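Prephenate dehydratase:Amino acid-binding ACT (Brucella abortus, PDB 6VH5) probably catalyses the conversion of prephenate to phenylpyruvate in phenylalanine biosynthesis and binds phenylalanine at its ACT domain. Local coordinates at residues Gly31-Asn43 with Leu168-Asp180. Numbering follows the deposited sequence.
Sequences GEAGANSDTACRN and LAPRLAADLYGLD
Helix 36-43 and helix 171-176 meet nearly at right angles (86°), their axes 9.7 Å apart, and the backbones come closest where G34 lies against A173, with CA atoms 4.2 Å apart. G34 sits in a type II turn, E32 to A35, that leads into helix 36-43. The L172 side chain enters between G34, D38, T39 and R42: chi1 (170°) swings CG toward the turn, and the second torsion then sets CD2 3.4 Å from D38 OD2 and CD1 over one guanidinium face of R42, offset toward the rim. D38 ties turn to helix, taking G34 N-H on the anti lone pair of OD2 in a nearly straight bond (172°) and R42 NE on OD1 in a salt bridge. L176 CD1 packs 3.7 Å from G34 N, and N36 OD1 lies 3.3 Å from P170 CG. Beside the turn, a water lies between E32 OE1 and Y177 OH. The segments join the two lobes of the periplasmic-binding-protein-like dehydratase domain, with N36 near T194, predicted to be essential for activity. Direct contact is thus van der Waals, without hydrogen bonds between the segments: aliphatic carbons rest on polar groups, of which D38 holds G34 and R42, while T39 OG1 bonds to A35 O.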
ATOM      1  N   GLY A  31     -11.486   3.889  -9.988  1.00 55.20           N
ATOM      2  CA  GLY A  31     -10.847   4.622 -11.057  1.00 49.48           C
ATOM      3  C   GLY A  31     -11.851   5.136 -12.077  1.00 66.80           C
ATOM      4  O   GLY A  31     -13.068   5.144 -11.855  1.00 68.59           O
ATOM      5  N   GLU A  32     -11.324   5.615 -13.198  1.00 69.89           N
ATOM      6  CA  GLU A  32     -12.120   6.072 -14.325  1.00 64.93           C
ATOM      7  C   GLU A  32     -12.260   4.940 -15.332  1.00 61.16           C
ATOM      8  O   GLU A  32     -11.454   4.006 -15.367  1.00 58.88           O
ATOM      9  CB  GLU A  32     -11.458   7.269 -14.999  1.00 73.91           C
ATOM     10  CG  GLU A  32     -11.087   8.383 -14.060  1.00 81.73           C
ATOM     11  CD  GLU A  32     -10.707   9.640 -14.802  1.00 93.26           C
ATOM     12  OE1 GLU A  32     -11.007   9.726 -16.015  1.00100.41           O
ATOM     13  OE2 GLU A  32     -10.096  10.532 -14.176  1.00 97.71           O
ATOM     14  N   ALA A  33     -13.263   5.062 -16.194  1.00 55.45           N
ATOM     15  CA  ALA A  33     -13.428   4.107 -17.283  1.00 66.27           C
ATOM     16  C   ALA A  33     -12.143   4.002 -18.109  1.00 71.38           C
ATOM     17  O   ALA A  33     -11.459   4.996 -18.361  1.00 72.80           O
ATOM     18  CB  ALA A  33     -14.599   4.540 -18.175  1.00 66.23           C
ATOM     19  N   GLY A  34     -11.796   2.780 -18.501  1.00 67.67           N
ATOM     20  CA  GLY A  34     -10.579   2.561 -19.254  1.00 64.89           C
ATOM     21  C   GLY A  34      -9.371   2.208 -18.417  1.00 63.63           C
ATOM     22  O   GLY A  34      -8.295   1.983 -18.979  1.00 65.21           O
ATOM     23  N   ALA A  35      -9.513   2.162 -17.095  1.00 63.68           N
ATOM     24  CA  ALA A  35      -8.399   1.866 -16.211  1.00 63.36           C
ATOM     25  C   ALA A  35      -8.027   0.386 -16.286  1.00 60.57           C
ATOM     26  O   ALA A  35      -8.679  -0.421 -16.954  1.00 64.04           O
ATOM     27  CB  ALA A  35      -8.748   2.245 -14.772  1.00 59.08           C
ATOM     28  N   ASN A  36      -6.933   0.040 -15.601  1.00 52.31           N
ATOM     29  CA  ASN A  36      -6.552  -1.362 -15.487  1.00 57.74           C
ATOM     30  C   ASN A  36      -7.578  -2.149 -14.669  1.00 53.69           C
ATOM     31  O   ASN A  36      -7.834  -3.327 -14.957  1.00 49.13           O
ATOM     32  CB  ASN A  36      -5.151  -1.484 -14.873  1.00 57.76           C
ATOM     33  CG  ASN A  36      -4.043  -1.101 -15.845  1.00 64.99           C
ATOM     34  OD1 ASN A  36      -4.053  -1.502 -17.012  1.00 69.45           O
ATOM     35  ND2 ASN A  36      -3.064  -0.344 -15.359  1.00 65.46           N
ATOM     36  N   SER A  37      -8.159  -1.527 -13.633  1.00 56.40           N
ATOM     37  CA  SER A  37      -9.223  -2.185 -12.866  1.00 59.77           C
ATOM     38  C   SER A  37     -10.417  -2.519 -13.753  1.00 56.53           C
ATOM     39  O   SER A  37     -11.005  -3.601 -13.637  1.00 50.16           O
ATOM     40  CB  SER A  37      -9.679  -1.299 -11.705  1.00 56.06           C
ATOM     41  OG  SER A  37      -8.718  -1.247 -10.668  1.00 54.20           O
ATOM     42  N   ASP A  38     -10.785  -1.591 -14.641  1.00 53.38           N
ATOM     43  CA  ASP A  38     -11.835  -1.839 -15.627  1.00 56.95           C
ATOM     44  C   ASP A  38     -11.451  -2.987 -16.558  1.00 60.08           C
ATOM     45  O   ASP A  38     -12.287  -3.837 -16.888  1.00 62.32           O
ATOM     46  CB  ASP A  38     -12.097  -0.542 -16.406  1.00 65.67           C
ATOM     47  CG  ASP A  38     -13.289  -0.622 -17.358  1.00 67.33           C
ATOM     48  OD1 ASP A  38     -13.993  -1.650 -17.415  1.00 67.99           O
ATOM     49  OD2 ASP A  38     -13.506   0.369 -18.081  1.00 69.29           O
ATOM     50  N   THR A  39     -10.185  -3.033 -16.984  1.00 64.91           N
ATOM     51  CA  THR A  39      -9.722  -4.131 -17.829  1.00 63.81           C
ATOM     52  C   THR A  39      -9.915  -5.478 -17.139  1.00 54.27           C
ATOM     53  O   THR A  39     -10.393  -6.440 -17.753  1.00 50.99           O
ATOM     54  CB  THR A  39      -8.244  -3.926 -18.176  1.00 62.53           C
ATOM     55  OG1 THR A  39      -8.074  -2.654 -18.815  1.00 69.58           O
ATOM     56  CG2 THR A  39      -7.719  -5.045 -19.087  1.00 49.28           C
ATOM     57  N   ALA A  40      -9.586  -5.555 -15.851  1.00 45.28           N
ATOM     58  CA  ALA A  40      -9.788  -6.803 -15.122  1.00 48.39           C
ATOM     59  C   ALA A  40     -11.268  -7.193 -15.083  1.00 51.36           C
ATOM     60  O   ALA A  40     -11.617  -8.351 -15.346  1.00 51.53           O
ATOM     61  CB  ALA A  40      -9.208  -6.680 -13.713  1.00 40.37           C
ATOM     62  N   CYS A  41     -12.157  -6.232 -14.806  1.00 54.83           N
ATOM     63  CA  CYS A  41     -13.590  -6.533 -14.778  1.00 53.66           C
ATOM     64  C   CYS A  41     -14.049  -7.120 -16.109  1.00 61.05           C
ATOM     65  O   CYS A  41     -14.782  -8.116 -16.145  1.00 59.96           O
ATOM     66  CB  CYS A  41     -14.403  -5.271 -14.464  1.00 47.01           C
ATOM     67  SG  CYS A  41     -14.142  -4.464 -12.865  1.00 46.35           S
ATOM     68  N   ARG A  42     -13.617  -6.511 -17.220  1.00 58.26           N
ATOM     69  CA  ARG A  42     -14.076  -6.955 -18.531  1.00 55.58           C
ATOM     70  C   ARG A  42     -13.462  -8.289 -18.925  1.00 62.74           C
ATOM     71  O   ARG A  42     -14.126  -9.102 -19.582  1.00 66.86           O
ATOM     72  CB  ARG A  42     -13.762  -5.895 -19.591  1.00 59.39           C
ATOM     73  CG  ARG A  42     -14.587  -4.623 -19.487  1.00 65.59           C
ATOM     74  CD  ARG A  42     -13.987  -3.552 -20.374  1.00 72.82           C
ATOM     75  NE  ARG A  42     -14.581  -2.242 -20.145  1.00 73.97           N
ATOM     76  CZ  ARG A  42     -15.453  -1.665 -20.967  1.00 77.33           C
ATOM     77  NH1 ARG A  42     -15.815  -2.273 -22.093  1.00 78.63           N
ATOM     78  NH2 ARG A  42     -15.942  -0.469 -20.672  1.00 70.40           N
ATOM     79  N   ASN A  43     -12.208  -8.537 -18.536  1.00 58.31           N
ATOM     80  CA  ASN A  43     -11.580  -9.804 -18.892  1.00 64.32           C
ATOM     81  C   ASN A  43     -12.207 -10.954 -18.122  1.00 64.43           C
ATOM     82  O   ASN A  43     -12.495 -12.013 -18.694  1.00 69.49           O
ATOM     83  CB  ASN A  43     -10.078  -9.764 -18.609  1.00 61.73           C
ATOM     84  CG  ASN A  43      -9.338  -8.784 -19.496  1.00 65.33           C
ATOM     85  OD1 ASN A  43      -9.923  -8.160 -20.392  1.00 67.75           O
ATOM     86  ND2 ASN A  43      -8.034  -8.667 -19.270  1.00 57.92           N
ATOM     87  N   LEU A 168      -0.068   8.112 -21.961  1.00 53.99           N
ATOM     88  CA  LEU A 168       0.356   6.760 -21.603  1.00 57.22           C
ATOM     89  C   LEU A 168      -0.755   6.153 -20.761  1.00 58.96           C
ATOM     90  O   LEU A 168      -0.991   6.601 -19.633  1.00 56.78           O
ATOM     91  CB  LEU A 168       1.665   6.782 -20.822  1.00 61.15           C
ATOM     92  CG  LEU A 168       2.897   7.345 -21.500  1.00 61.05           C
ATOM     93  CD1 LEU A 168       3.993   7.555 -20.477  1.00 57.36           C
ATOM     94  CD2 LEU A 168       3.339   6.375 -22.571  1.00 64.75           C
ATOM     95  N   ALA A 169      -1.409   5.125 -21.289  1.00 59.04           N
ATOM     96  CA  ALA A 169      -2.633   4.613 -20.690  1.00 57.75           C
ATOM     97  C   ALA A 169      -2.784   3.146 -21.057  1.00 60.66           C
ATOM     98  O   ALA A 169      -2.117   2.654 -21.977  1.00 56.15           O
ATOM     99  CB  ALA A 169      -3.850   5.426 -21.157  1.00 51.05           C
ATOM    100  N   PRO A 170      -3.662   2.416 -20.358  1.00 56.63           N
ATOM    101  CA  PRO A 170      -3.916   1.018 -20.722  1.00 60.34           C
ATOM    102  C   PRO A 170      -4.573   0.917 -22.088  1.00 61.42           C
ATOM    103  O   PRO A 170      -5.259   1.833 -22.545  1.00 63.36           O
ATOM    104  CB  PRO A 170      -4.868   0.526 -19.621  1.00 59.69           C
ATOM    105  CG  PRO A 170      -4.623   1.444 -18.460  1.00 52.79           C
ATOM    106  CD  PRO A 170      -4.364   2.785 -19.118  1.00 55.67           C
ATOM    107  N   ARG A 171      -4.382  -0.244 -22.723  1.00 59.48           N
ATOM    108  CA  ARG A 171      -4.893  -0.456 -24.073  1.00 58.00           C
ATOM    109  C   ARG A 171      -6.393  -0.180 -24.158  1.00 59.81           C
ATOM    110  O   ARG A 171      -6.874   0.349 -25.168  1.00 61.89           O
ATOM    111  CB  ARG A 171      -4.582  -1.882 -24.530  1.00 57.91           C
ATOM    112  CG  ARG A 171      -5.265  -2.276 -25.836  1.00 63.46           C
ATOM    113  CD  ARG A 171      -4.886  -3.678 -26.280  1.00 67.78           C
ATOM    114  NE  ARG A 171      -3.442  -3.879 -26.217  1.00 74.33           N
ATOM    115  CZ  ARG A 171      -2.591  -3.557 -27.189  1.00 76.28           C
ATOM    116  NH1 ARG A 171      -1.295  -3.782 -27.027  1.00 77.06           N
ATOM    117  NH2 ARG A 171      -3.031  -2.996 -28.311  1.00 71.35           N
ATOM    118  N   LEU A 172      -7.142  -0.515 -23.098  1.00 51.43           N
ATOM    119  CA  LEU A 172      -8.592  -0.319 -23.094  1.00 55.65           C
ATOM    120  C   LEU A 172      -8.973   1.143 -23.298  1.00 65.03           C
ATOM    121  O   LEU A 172      -9.932   1.445 -24.019  1.00 67.29           O
ATOM    122  CB  LEU A 172      -9.198  -0.847 -21.789  1.00 53.73           C
ATOM    123  CG  LEU A 172     -10.673  -0.494 -21.560  1.00 54.74           C
ATOM    124  CD1 LEU A 172     -11.570  -1.145 -22.604  1.00 54.73           C
ATOM    125  CD2 LEU A 172     -11.094  -0.919 -20.159  1.00 56.62           C
ATOM    126  N   ALA A 173      -8.232   2.065 -22.681  1.00 66.04           N
ATOM    127  CA  ALA A 173      -8.589   3.472 -22.799  1.00 62.57           C
ATOM    128  C   ALA A 173      -8.483   3.959 -24.237  1.00 61.87           C
ATOM    129  O   ALA A 173      -9.236   4.855 -24.639  1.00 64.72           O
ATOM    130  CB  ALA A 173      -7.706   4.324 -21.884  1.00 63.35           C
ATOM    131  N   ALA A 174      -7.586   3.371 -25.038  1.00 59.07           N
ATOM    132  CA  ALA A 174      -7.467   3.794 -26.432  1.00 66.94           C
ATOM    133  C   ALA A 174      -8.731   3.466 -27.220  1.00 80.28           C
ATOM    134  O   ALA A 174      -9.204   4.287 -28.018  1.00 83.47           O
ATOM    135  CB  ALA A 174      -6.242   3.161 -27.089  1.00 59.99           C
ATOM    136  N   ASP A 175      -9.283   2.266 -27.020  1.00 84.10           N
ATOM    137  CA  ASP A 175     -10.507   1.890 -27.721  1.00 91.08           C
ATOM    138  C   ASP A 175     -11.676   2.767 -27.292  1.00 83.15           C
ATOM    139  O   ASP A 175     -12.481   3.193 -28.127  1.00 79.56           O
ATOM    140  CB  ASP A 175     -10.840   0.419 -27.464  1.00102.44           C
ATOM    141  CG  ASP A 175      -9.614  -0.481 -27.502  1.00111.11           C
ATOM    142  OD1 ASP A 175      -8.639  -0.144 -28.212  1.00118.06           O
ATOM    143  OD2 ASP A 175      -9.632  -1.531 -26.820  1.00109.08           O
ATOM    144  N   LEU A 176     -11.774   3.060 -25.993  1.00 82.69           N
ATOM    145  CA  LEU A 176     -12.915   3.812 -25.478  1.00 79.33           C
ATOM    146  C   LEU A 176     -12.908   5.252 -25.980  1.00 79.39           C
ATOM    147  O   LEU A 176     -13.962   5.796 -26.335  1.00 85.26           O
ATOM    148  CB  LEU A 176     -12.927   3.771 -23.947  1.00 70.64           C
ATOM    149  CG  LEU A 176     -13.376   2.456 -23.299  1.00 71.55           C
ATOM    150  CD1 LEU A 176     -13.576   2.596 -21.785  1.00 67.84           C
ATOM    151  CD2 LEU A 176     -14.639   1.912 -23.963  1.00 69.91           C
ATOM    152  N   TYR A 177     -11.741   5.887 -26.029  1.00 70.01           N
ATOM    153  CA  TYR A 177     -11.662   7.288 -26.421  1.00 74.01           C
ATOM    154  C   TYR A 177     -11.277   7.483 -27.885  1.00 76.60           C
ATOM    155  O   TYR A 177     -10.998   8.614 -28.294  1.00 83.24           O
ATOM    156  CB  TYR A 177     -10.693   8.032 -25.499  1.00 75.32           C
ATOM    157  CG  TYR A 177     -11.222   8.108 -24.092  1.00 79.20           C
ATOM    158  CD1 TYR A 177     -12.240   8.997 -23.765  1.00 90.06           C
ATOM    159  CD2 TYR A 177     -10.743   7.268 -23.101  1.00 80.11           C
ATOM    160  CE1 TYR A 177     -12.757   9.060 -22.482  1.00 89.43           C
ATOM    161  CE2 TYR A 177     -11.246   7.328 -21.813  1.00 87.37           C
ATOM    162  CZ  TYR A 177     -12.259   8.227 -21.514  1.00 89.83           C
ATOM    163  OH  TYR A 177     -12.769   8.301 -20.240  1.00 91.54           O
ATOM    164  N   GLY A 178     -11.287   6.419 -28.684  1.00 77.60           N
ATOM    165  CA  GLY A 178     -11.010   6.534 -30.108  1.00 75.83           C
ATOM    166  C   GLY A 178      -9.644   7.106 -30.415  1.00 75.77           C
ATOM    167  O   GLY A 178      -9.508   7.914 -31.340  1.00 75.23           O
ATOM    168  N   LEU A 179      -8.625   6.699 -29.659  1.00 73.53           N
ATOM    169  CA  LEU A 179      -7.269   7.198 -29.832  1.00 72.85           C
ATOM    170  C   LEU A 179      -6.407   6.185 -30.576  1.00 71.37           C
ATOM    171  O   LEU A 179      -6.625   4.974 -30.495  1.00 69.55           O
ATOM    172  CB  LEU A 179      -6.623   7.521 -28.481  1.00 68.82           C
ATOM    173  CG  LEU A 179      -7.237   8.659 -27.654  1.00 65.08           C
ATOM    174  CD1 LEU A 179      -6.430   8.896 -26.370  1.00 53.33           C
ATOM    175  CD2 LEU A 179      -7.381   9.945 -28.467  1.00 62.21           C
ATOM    176  N   ASP A 180      -5.443   6.708 -31.333  1.00 71.61           N
ATOM    177  CA  ASP A 180      -4.476   5.883 -32.040  1.00 76.07           C
ATOM    178  C   ASP A 180      -3.350   5.486 -31.101  1.00 70.91           C
ATOM    179  O   ASP A 180      -2.836   6.318 -30.351  1.00 67.61           O
ATOM    180  CB  ASP A 180      -3.878   6.645 -33.224  1.00 87.68           C
ATOM    181  CG  ASP A 180      -4.687   6.495 -34.488  1.00 99.13           C
ATOM    182  OD1 ASP A 180      -5.598   5.640 -34.505  1.00106.52           O
ATOM    183  OD2 ASP A 180      -4.388   7.211 -35.470  1.00 96.20           O
TER
HETATM  184  O   HOH W   1     -12.609   8.767 -17.633  1.00 92.28           O